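Local structure of lysozyme C (Equus asinus, 5XUW) at residues K11-F20 with I88-V99; N27-E35 with M105-C115. The protein hydrolyses the beta-1,4 linkages between N-acetylmuramic acid and N-acetylglucosamine in bacterial peptidoglycan, lysing bacteria, and binds one calcium ion. All coordinates share one frame; numbering follows the deposited sequence.

Contact 1 of 2, residues K11-F20 with I88-V99; sequences KLKAQEMDGF and IDDDISCAKRVV. With CA (calcium ion), chain C.
Ile92 supplies the central bump: its CD1 enters a hollow between Leu12 and Gln15, 3.6 Å from Leu12 CD2 and 3.7 Å from Gln15 CG, while CG2, its other branch, faces the sulfur of Met17. One turn earlier Ile88 fills the next dip, its CD1 lying 4.0 Å from Lys11 CG, and the two side chains run past each other in opposite senses. Above this apolar floor the bent chain of Lys11 (chi2 55°) brings NZ within 2.7 Å of Asp89 OD1, a salt bridge taken on the syn lone pair. The amide of Gln15 lies nearly parallel to that carboxylate, their planes 22° apart, and a water links Gln15 OE1 to the backbone O of Asp89.

Helix 5-14 ends here in a Schellman motif, with Glu16 at positive phi as the C-prime residue, Met17 N bonded to Leu12 O and Glu16 N to Lys13 O. The Met17-Phe20 type II turn follows. Across this helix end and turn, Lys96 lies as a long ridge, extended beyond CG. Its NZ donates to Gln15 O at 2.9 Å, the donor tilted 24° from the carbonyl plane; its CE passes 3.4 Å from Met17 SD, and its CG sits over one face of the Phe20 ring, 3.7 Å from the ring centroid, as a CH-pi contact. Val99 CG2 closes in on the edge of the same ring, in its plane, 3.7 Å from Phe20 CE2.

Helix 89-100 also carries part of the calcium site of this lysozyme: Asp90 OD1 and Asp91 OD1 bind the ion alongside two waters, with Lys82 O, Asp85 OD1 and Asn87 O completing the shell.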
loop_
_atom_site.group_PDB
_atom_site.type_symbol
_atom_site.label_atom_id
_atom_site.label_comp_id
_atom_site.label_asym_id
_atom_site.label_seq_id
_atom_site.Cartn_x
_atom_site.Cartn_y
_atom_site.Cartn_z
ATOM N N LYS A 11 13.316 -0.782 2.260
ATOM C CA LYS A 11 12.923 -0.144 1.002
ATOM C C LYS A 11 12.080 1.114 1.264
ATOM O O LYS A 11 12.386 2.195 0.764
ATOM C CB LYS A 11 12.151 -1.145 0.144
ATOM C CG LYS A 11 11.599 -0.614 -1.172
ATOM C CD LYS A 11 12.657 0.020 -2.056
ATOM C CE LYS A 11 12.061 0.421 -3.399
ATOM N NZ LYS A 11 13.043 1.113 -4.280
ATOM N N LEU A 12 11.025 0.960 2.056
ATOM C CA LEU A 12 10.155 2.088 2.393
ATOM C C LEU A 12 10.915 3.186 3.133
ATOM O O LEU A 12 10.702 4.372 2.867
ATOM C CB LEU A 12 8.939 1.617 3.192
ATOM C CG LEU A 12 7.982 0.636 2.500
ATOM C CD1 LEU A 12 6.727 0.464 3.338
ATOM C CD2 LEU A 12 7.607 1.038 1.078
ATOM N N LYS A 13 11.814 2.803 4.034
ATOM C CA LYS A 13 12.671 3.784 4.717
ATOM C C LYS A 13 13.494 4.597 3.714
ATOM O O LYS A 13 13.608 5.822 3.840
ATOM C CB LYS A 13 13.608 3.106 5.722
ATOM C CG LYS A 13 14.487 4.091 6.498
ATOM C CD LYS A 13 15.225 3.443 7.656
ATOM C CE LYS A 13 16.270 4.379 8.260
ATOM N NZ LYS A 13 15.683 5.678 8.693
ATOM N N ALA A 14 14.057 3.911 2.728
ATOM C CA ALA A 14 14.880 4.563 1.703
ATOM C C ALA A 14 14.073 5.515 0.823
ATOM O O ALA A 14 14.624 6.489 0.299
ATOM C CB ALA A 14 15.579 3.519 0.846
ATOM N N GLN A 15 12.780 5.228 0.647
ATOM C CA GLN A 15 11.859 6.107 -0.090
ATOM C C GLN A 15 11.110 7.095 0.827
ATOM O O GLN A 15 10.016 7.535 0.490
ATOM C CB GLN A 15 10.850 5.267 -0.886
ATOM C CG GLN A 15 11.468 4.299 -1.886
ATOM C CD GLN A 15 12.149 4.999 -3.042
ATOM O OE1 GLN A 15 11.567 5.862 -3.701
ATOM N NE2 GLN A 15 13.385 4.627 -3.299
ATOM N N GLU A 16 11.688 7.418 1.986
ATOM C CA GLU A 16 11.203 8.480 2.878
ATOM C C GLU A 16 9.793 8.260 3.439
ATOM O O GLU A 16 9.065 9.222 3.696
ATOM C CB GLU A 16 11.336 9.855 2.198
ATOM C CG GLU A 16 12.781 10.212 1.886
ATOM C CD GLU A 16 12.958 11.609 1.318
ATOM O OE1 GLU A 16 14.119 12.061 1.265
ATOM O OE2 GLU A 16 11.957 12.255 0.926
ATOM N N MET A 17 9.414 7.000 3.660
ATOM C CA MET A 17 8.067 6.698 4.162
ATOM C C MET A 17 7.911 6.800 5.667
ATOM O O MET A 17 6.774 6.885 6.149
ATOM C CB MET A 17 7.598 5.319 3.705
ATOM C CG MET A 17 7.350 5.237 2.210
ATOM S SD MET A 17 5.955 6.267 1.732
ATOM C CE MET A 17 4.605 5.101 1.820
ATOM N N ASP A 18 9.009 6.779 6.417
ATOM C CA ASP A 18 8.898 6.861 7.876
ATOM C C ASP A 18 8.337 8.217 8.297
ATOM O O ASP A 18 8.956 9.255 8.052
ATOM C CB ASP A 18 10.234 6.617 8.573
ATOM C CG ASP A 18 10.086 6.536 10.081
ATOM O OD1 ASP A 18 9.037 6.049 10.566
ATOM O OD2 ASP A 18 11.014 6.959 10.790
ATOM N N GLY A 19 7.155 8.198 8.904
ATOM C CA GLY A 19 6.470 9.425 9.293
ATOM C C GLY A 19 5.734 10.112 8.158
ATOM O O GLY A 19 5.137 11.172 8.366
ATOM N N PHE A 20 5.734 9.522 6.960
ATOM C CA PHE A 20 5.035 10.138 5.852
ATOM C C PHE A 20 3.536 10.129 6.115
ATOM O O PHE A 20 2.956 9.090 6.440
ATOM C CB PHE A 20 5.322 9.465 4.509
ATOM C CG PHE A 20 4.826 10.277 3.353
ATOM C CD1 PHE A 20 5.660 11.198 2.724
ATOM C CD2 PHE A 20 3.500 10.193 2.949
ATOM C CE1 PHE A 20 5.187 11.976 1.676
ATOM C CE2 PHE A 20 3.023 10.965 1.906
ATOM C CZ PHE A 20 3.863 11.870 1.279
ATOM N N ILE A 88 8.535 -1.141 -6.715
ATOM C CA ILE A 88 7.386 -0.509 -6.043
ATOM C C ILE A 88 7.513 1.007 -5.887
ATOM O O ILE A 88 6.731 1.618 -5.170
ATOM C CB ILE A 88 7.082 -1.157 -4.667
ATOM C CG1 ILE A 88 8.231 -0.972 -3.670
ATOM C CG2 ILE A 88 6.753 -2.628 -4.842
ATOM C CD1 ILE A 88 7.829 -1.228 -2.229
ATOM N N ASP A 89 8.483 1.622 -6.550
ATOM C CA ASP A 89 8.633 3.072 -6.477
ATOM C C ASP A 89 7.371 3.816 -6.894
ATOM O O ASP A 89 6.972 4.766 -6.213
ATOM C CB ASP A 89 9.827 3.558 -7.301
ATOM C CG ASP A 89 11.165 3.163 -6.689
ATOM O OD1 ASP A 89 11.189 2.632 -5.560
ATOM O OD2 ASP A 89 12.205 3.368 -7.354
ATOM N N ASP A 90 6.747 3.385 -7.993
ATOM C CA ASP A 90 5.515 4.037 -8.448
ATOM C C ASP A 90 4.329 3.685 -7.543
ATOM O O ASP A 90 3.453 4.538 -7.295
ATOM C CB ASP A 90 5.221 3.816 -9.944
ATOM C CG ASP A 90 5.261 2.362 -10.371
ATOM O OD1 ASP A 90 5.256 1.461 -9.505
ATOM O OD2 ASP A 90 5.314 2.116 -11.605
ATOM N N ASP A 91 4.323 2.469 -7.003
ATOM C CA ASP A 91 3.336 2.094 -5.955
ATOM C C ASP A 91 3.458 3.009 -4.741
ATOM O O ASP A 91 2.443 3.478 -4.184
ATOM C CB ASP A 91 3.506 0.647 -5.477
ATOM C CG ASP A 91 3.431 -0.368 -6.596
ATOM O OD1 ASP A 91 4.309 -0.333 -7.475
ATOM O OD2 ASP A 91 2.522 -1.224 -6.572
ATOM N N ILE A 92 4.698 3.269 -4.334
ATOM C CA ILE A 92 4.970 4.133 -3.175
ATOM C C ILE A 92 4.527 5.572 -3.449
ATOM O O ILE A 92 3.885 6.206 -2.610
ATOM C CB ILE A 92 6.464 4.104 -2.792
ATOM C CG1 ILE A 92 6.818 2.755 -2.150
ATOM C CG2 ILE A 92 6.830 5.255 -1.856
ATOM C CD1 ILE A 92 8.300 2.466 -2.104
ATOM N N SER A 93 4.900 6.098 -4.603
ATOM C CA SER A 93 4.472 7.450 -4.960
ATOM C C SER A 93 2.951 7.576 -4.948
ATOM O O SER A 93 2.432 8.588 -4.486
ATOM C CB SER A 93 5.040 7.877 -6.305
ATOM O OG SER A 93 4.723 6.931 -7.288
ATOM N N CYS A 94 2.245 6.543 -5.414
ATOM C CA CYS A 94 0.786 6.544 -5.399
ATOM C C CYS A 94 0.220 6.447 -3.979
ATOM O O CYS A 94 -0.723 7.170 -3.628
ATOM C CB CYS A 94 0.231 5.425 -6.282
ATOM S SG CYS A 94 -1.571 5.401 -6.435
ATOM N N ALA A 95 0.794 5.572 -3.155
ATOM C CA ALA A 95 0.349 5.453 -1.755
ATOM C C ALA A 95 0.540 6.774 -0.978
ATOM O O ALA A 95 -0.295 7.140 -0.135
ATOM C CB ALA A 95 1.068 4.308 -1.064
ATOM N N LYS A 96 1.627 7.486 -1.281
ATOM C CA LYS A 96 1.852 8.832 -0.735
ATOM C C LYS A 96 0.699 9.787 -1.102
ATOM O O LYS A 96 0.242 10.547 -0.252
ATOM C CB LYS A 96 3.192 9.396 -1.212
ATOM C CG LYS A 96 4.400 8.761 -0.552
ATOM C CD LYS A 96 5.693 9.316 -1.110
ATOM C CE LYS A 96 6.899 8.744 -0.393
ATOM N NZ LYS A 96 8.169 9.329 -0.886
ATOM N N ARG A 97 0.230 9.734 -2.349
ATOM C CA ARG A 97 -0.955 10.503 -2.773
ATOM C C ARG A 97 -2.197 10.025 -2.001
ATOM O O ARG A 97 -2.949 10.850 -1.465
ATOM C CB ARG A 97 -1.130 10.445 -4.318
ATOM C CG ARG A 97 -2.468 10.912 -4.918
ATOM C CD ARG A 97 -2.681 12.424 -4.898
ATOM N NE ARG A 97 -4.036 12.831 -5.348
ATOM C CZ ARG A 97 -5.173 12.641 -4.672
ATOM N NH1 ARG A 97 -5.174 12.038 -3.487
ATOM N NH2 ARG A 97 -6.344 13.040 -5.184
ATOM N N VAL A 98 -2.378 8.708 -1.874
ATOM C CA VAL A 98 -3.565 8.180 -1.196
ATOM C C VAL A 98 -3.651 8.661 0.257
ATOM O O VAL A 98 -4.721 9.129 0.667
ATOM C CB VAL A 98 -3.638 6.633 -1.243
ATOM C CG1 VAL A 98 -4.836 6.123 -0.452
ATOM C CG2 VAL A 98 -3.704 6.140 -2.688
ATOM N N VAL A 99 -2.558 8.564 1.023
ATOM C CA VAL A 99 -2.621 8.932 2.467
ATOM C C VAL A 99 -2.906 10.386 2.747
ATOM O O VAL A 99 -3.352 10.699 3.842
ATOM C CB VAL A 99 -1.343 8.727 3.346
ATOM C CG1 VAL A 99 -1.370 7.432 4.103
ATOM C CG2 VAL A 99 -0.041 9.097 2.652
HETATM CA CA CA C . 5.331 -0.979 -9.620
HETATM O O HOH W 1 8.838 6.382 -4.828
HETATM O O HOH W 2 6.820 -0.166 -11.262
HETATM O O HOH W 3 4.665 -2.965 -8.427
#

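Contact 2 of 2, residues N27-E35 with M105-C115; sequences NWVCMAEYE and MSAWKAWVKHC
Two methionine sulfurs here sit over indole faces. Met31 SD is 3.6 Å from the centroid of the five-membered ring of Trp108, only 4° off its normal, and bends at chi2 and chi3 lay CE over the six-membered ring beside it. Met105 SD sits above the six-membered ring of Trp28 at 4.5 Å from its centroid. Cys30 SG and Cys115 SG form a disulfide with chi3 of -90°, tying the two segments together; the axes of helix segments 27-35 and 109-114 make 105°. Next to the disulfide His114 CB lies over the Tyr34 ring, and the imidazole is slid aside, nearly parallel to the phenol.

Asn27 OD1 accepts from Trp111 NE1 at 2.9 Å, close to the indole plane, and a water joins the same oxygen to Cys115 O. At the other end Glu35 OE2 reaches the start of helix 109-114 and accepts a hydrogen bond from Ala110 N at 2.9 Å, met from above the carboxylate plane; Glu35 OE2 also lies at the edge of the Trp108 ring, 3.2 Å from Trp108 CB. Glu35 is the predicted catalytic acid, and this tryptophan-flanked carboxylate at the cleft is characteristic of C-type lysozymes, glycosyl hydrolase family 22.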
loop_
_atom_site.group_PDB
_atom_site.type_symbol
_atom_site.label_atom_id
_atom_site.label_comp_id
_atom_site.label_asym_id
_atom_site.label_seq_id
_atom_site.Cartn_x
_atom_site.Cartn_y
_atom_site.Cartn_z
ATOM N N ASN A 27 3.679 1.179 10.634
ATOM C CA ASN A 27 2.318 1.278 10.095
ATOM C C ASN A 27 2.234 1.028 8.589
ATOM O O ASN A 27 1.345 0.318 8.123
ATOM C CB ASN A 27 1.671 2.614 10.478
ATOM C CG ASN A 27 0.928 2.518 11.778
ATOM O OD1 ASN A 27 -0.099 1.849 11.854
ATOM N ND2 ASN A 27 1.450 3.158 12.823
ATOM N N TRP A 28 3.159 1.611 7.844
ATOM C CA TRP A 28 3.236 1.397 6.392
ATOM C C TRP A 28 3.496 -0.071 6.023
ATOM O O TRP A 28 2.864 -0.623 5.111
ATOM C CB TRP A 28 4.343 2.273 5.804
ATOM C CG TRP A 28 3.952 3.705 5.691
ATOM C CD1 TRP A 28 4.399 4.757 6.434
ATOM C CD2 TRP A 28 3.005 4.236 4.770
ATOM N NE1 TRP A 28 3.787 5.921 6.018
ATOM C CE2 TRP A 28 2.924 5.622 4.999
ATOM C CE3 TRP A 28 2.221 3.670 3.764
ATOM C CZ2 TRP A 28 2.098 6.456 4.237
ATOM C CZ3 TRP A 28 1.399 4.488 3.019
ATOM C CH2 TRP A 28 1.348 5.866 3.255
ATOM N N VAL A 29 4.446 -0.693 6.726
ATOM C CA VAL A 29 4.767 -2.100 6.487
ATOM C C VAL A 29 3.582 -2.984 6.888
ATOM O O VAL A 29 3.232 -3.932 6.173
ATOM C CB VAL A 29 6.070 -2.526 7.205
ATOM C CG1 VAL A 29 6.346 -4.008 7.012
ATOM C CG2 VAL A 29 7.252 -1.729 6.671
ATOM N N CYS A 30 2.952 -2.654 8.010
ATOM C CA CYS A 30 1.768 -3.385 8.472
ATOM C C CYS A 30 0.641 -3.347 7.443
ATOM O O CYS A 30 0.031 -4.377 7.130
ATOM C CB CYS A 30 1.297 -2.858 9.833
ATOM S SG CYS A 30 0.122 -3.933 10.678
ATOM N N MET A 31 0.380 -2.170 6.877
ATOM C CA MET A 31 -0.662 -2.060 5.854
ATOM C C MET A 31 -0.337 -3.012 4.702
ATOM O O MET A 31 -1.212 -3.744 4.245
ATOM C CB MET A 31 -0.808 -0.608 5.382
ATOM C CG MET A 31 -1.777 -0.381 4.226
ATOM S SD MET A 31 -1.030 -0.499 2.590
ATOM C CE MET A 31 -0.071 1.016 2.561
ATOM N N ALA A 32 0.920 -3.057 4.272
ATOM C CA ALA A 32 1.286 -3.953 3.178
ATOM C C ALA A 32 1.091 -5.430 3.545
ATOM O O ALA A 32 0.606 -6.210 2.722
ATOM C CB ALA A 32 2.708 -3.696 2.725
ATOM N N GLU A 33 1.446 -5.814 4.775
ATOM C CA GLU A 33 1.303 -7.212 5.186
ATOM C C GLU A 33 -0.151 -7.651 5.091
ATOM O O GLU A 33 -0.449 -8.716 4.557
ATOM C CB GLU A 33 1.806 -7.476 6.613
ATOM C CG GLU A 33 1.839 -8.971 6.919
ATOM C CD GLU A 33 2.476 -9.360 8.241
ATOM O OE1 GLU A 33 3.029 -8.511 8.964
ATOM O OE2 GLU A 33 2.404 -10.567 8.559
ATOM N N TYR A 34 -1.054 -6.838 5.619
ATOM C CA TYR A 34 -2.452 -7.251 5.688
ATOM C C TYR A 34 -3.246 -6.987 4.405
ATOM O O TYR A 34 -4.233 -7.669 4.159
ATOM C CB TYR A 34 -3.101 -6.696 6.965
ATOM C CG TYR A 34 -2.476 -7.364 8.174
ATOM C CD1 TYR A 34 -2.915 -8.624 8.601
ATOM C CD2 TYR A 34 -1.394 -6.796 8.837
ATOM C CE1 TYR A 34 -2.322 -9.271 9.671
ATOM C CE2 TYR A 34 -0.785 -7.445 9.895
ATOM C CZ TYR A 34 -1.267 -8.682 10.317
ATOM O OH TYR A 34 -0.660 -9.334 11.361
ATOM N N GLU A 35 -2.797 -6.047 3.568
ATOM C CA GLU A 35 -3.443 -5.803 2.275
ATOM C C GLU A 35 -3.076 -6.860 1.234
ATOM O O GLU A 35 -3.952 -7.345 0.523
ATOM C CB GLU A 35 -3.104 -4.405 1.748
ATOM C CG GLU A 35 -3.823 -3.270 2.481
ATOM C CD GLU A 35 -5.326 -3.240 2.258
ATOM O OE1 GLU A 35 -5.813 -3.860 1.290
ATOM O OE2 GLU A 35 -6.026 -2.591 3.062
ATOM N N MET A 105 -4.566 6.767 6.389
ATOM C CA MET A 105 -4.329 5.337 6.168
ATOM C C MET A 105 -5.595 4.498 6.291
ATOM O O MET A 105 -5.613 3.352 5.830
ATOM C CB MET A 105 -3.223 4.776 7.079
ATOM C CG MET A 105 -1.808 5.058 6.597
ATOM S SD MET A 105 -0.589 3.937 7.328
ATOM C CE MET A 105 -0.903 2.491 6.367
ATOM N N SER A 106 -6.673 5.060 6.857
ATOM C CA SER A 106 -7.950 4.338 6.900
ATOM C C SER A 106 -8.574 4.086 5.521
ATOM O O SER A 106 -9.563 3.381 5.428
ATOM C CB SER A 106 -8.952 5.036 7.823
ATOM O OG SER A 106 -8.501 4.967 9.161
ATOM N N ALA A 107 -8.002 4.666 4.460
ATOM C CA ALA A 107 -8.293 4.236 3.090
ATOM C C ALA A 107 -8.099 2.728 2.885
ATOM O O ALA A 107 -8.806 2.111 2.072
ATOM C CB ALA A 107 -7.437 5.008 2.097
ATOM N N TRP A 108 -7.145 2.146 3.610
ATOM C CA TRP A 108 -6.817 0.731 3.476
ATOM C C TRP A 108 -7.575 -0.059 4.542
ATOM O O TRP A 108 -7.263 0.009 5.730
ATOM C CB TRP A 108 -5.308 0.533 3.585
ATOM C CG TRP A 108 -4.537 0.993 2.368
ATOM C CD1 TRP A 108 -4.391 0.318 1.192
ATOM C CD2 TRP A 108 -3.783 2.215 2.223
ATOM N NE1 TRP A 108 -3.601 1.036 0.323
ATOM C CE2 TRP A 108 -3.219 2.208 0.927
ATOM C CE3 TRP A 108 -3.550 3.313 3.053
ATOM C CZ2 TRP A 108 -2.416 3.254 0.454
ATOM C CZ3 TRP A 108 -2.762 4.342 2.596
ATOM C CH2 TRP A 108 -2.194 4.308 1.295
ATOM N N LYS A 109 -8.586 -0.797 4.108
ATOM C CA LYS A 109 -9.459 -1.513 5.047
ATOM C C LYS A 109 -8.725 -2.587 5.858
ATOM O O LYS A 109 -9.051 -2.812 7.023
ATOM C CB LYS A 109 -10.648 -2.120 4.312
ATOM C CG LYS A 109 -11.553 -1.076 3.661
ATOM C CD LYS A 109 -12.970 -1.605 3.494
ATOM C CE LYS A 109 -13.781 -0.768 2.517
ATOM N NZ LYS A 109 -15.136 -1.351 2.301
ATOM N N ALA A 110 -7.736 -3.246 5.257
ATOM C CA ALA A 110 -6.972 -4.268 5.989
ATOM C C ALA A 110 -6.081 -3.629 7.070
ATOM O O ALA A 110 -5.900 -4.214 8.141
ATOM C CB ALA A 110 -6.164 -5.138 5.038
ATOM N N TRP A 111 -5.559 -2.431 6.804
ATOM C CA TRP A 111 -4.847 -1.666 7.828
ATOM C C TRP A 111 -5.791 -1.321 8.982
ATOM O O TRP A 111 -5.446 -1.495 10.161
ATOM C CB TRP A 111 -4.207 -0.405 7.237
ATOM C CG TRP A 111 -3.512 0.425 8.277
ATOM C CD1 TRP A 111 -2.245 0.256 8.765
ATOM C CD2 TRP A 111 -4.071 1.522 8.979
ATOM N NE1 TRP A 111 -1.984 1.191 9.748
ATOM C CE2 TRP A 111 -3.088 1.988 9.889
ATOM C CE3 TRP A 111 -5.309 2.174 8.926
ATOM C CZ2 TRP A 111 -3.312 3.074 10.735
ATOM C CZ3 TRP A 111 -5.526 3.246 9.772
ATOM C CH2 TRP A 111 -4.526 3.693 10.652
ATOM N N VAL A 112 -6.990 -0.854 8.653
ATOM C CA VAL A 112 -7.979 -0.549 9.696
ATOM C C VAL A 112 -8.253 -1.782 10.568
ATOM O O VAL A 112 -8.271 -1.684 11.794
ATOM C CB VAL A 112 -9.309 -0.041 9.102
ATOM C CG1 VAL A 112 -10.379 0.081 10.183
ATOM C CG2 VAL A 112 -9.096 1.295 8.396
ATOM N N LYS A 113 -8.468 -2.924 9.926
ATOM C CA LYS A 113 -8.881 -4.142 10.629
ATOM C C LYS A 113 -7.781 -4.734 11.505
ATOM O O LYS A 113 -8.067 -5.213 12.597
ATOM C CB LYS A 113 -9.373 -5.190 9.629
ATOM C CG LYS A 113 -9.855 -6.493 10.257
ATOM C CD LYS A 113 -10.529 -7.393 9.236
ATOM C CE LYS A 113 -11.178 -8.593 9.909
ATOM N NZ LYS A 113 -11.669 -9.594 8.920
ATOM N N HIS A 114 -6.543 -4.704 11.027
ATOM C CA HIS A 114 -5.433 -5.435 11.651
ATOM C C HIS A 114 -4.345 -4.597 12.321
ATOM O O HIS A 114 -3.672 -5.104 13.211
ATOM C CB HIS A 114 -4.793 -6.357 10.609
ATOM C CG HIS A 114 -5.721 -7.416 10.104
ATOM N ND1 HIS A 114 -6.298 -7.368 8.853
ATOM C CD2 HIS A 114 -6.195 -8.539 10.693
ATOM C CE1 HIS A 114 -7.079 -8.421 8.687
ATOM N NE2 HIS A 114 -7.024 -9.155 9.784
ATOM N N CYS A 115 -4.147 -3.353 11.881
ATOM C CA CYS A 115 -3.011 -2.531 12.318
ATOM C C CYS A 115 -3.400 -1.298 13.120
ATOM O O CYS A 115 -2.692 -0.928 14.057
ATOM C CB CYS A 115 -2.218 -2.050 11.105
ATOM S SG CYS A 115 -1.702 -3.343 9.941
HETATM O O HOH W 4 -1.380 1.515 14.269
#

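Overall arrangement
Contacts 1 and 2 have centres about 14 Å apart and share the core of the helical part of the fold. Trp28 of contact 2 is the joint: its CH2 lies 3.2 Å from Val99 CG1, and its ring also packs on Leu12 and Met17 of contact 1. Val99 CG1 in turn is 3.5 Å from Met105 CG. The segments alternate along the chain, and helix 89-100 packs on 11-20 as well as, through Val98 and Val99, on Trp108. The calcium ion lies at the far end of that helix, about 13 Å from the Trp108 side chain, whereas Glu35 in contact 2 is about 6 Å, side chain to side chain, from Asp53, the other predicted active-site residue.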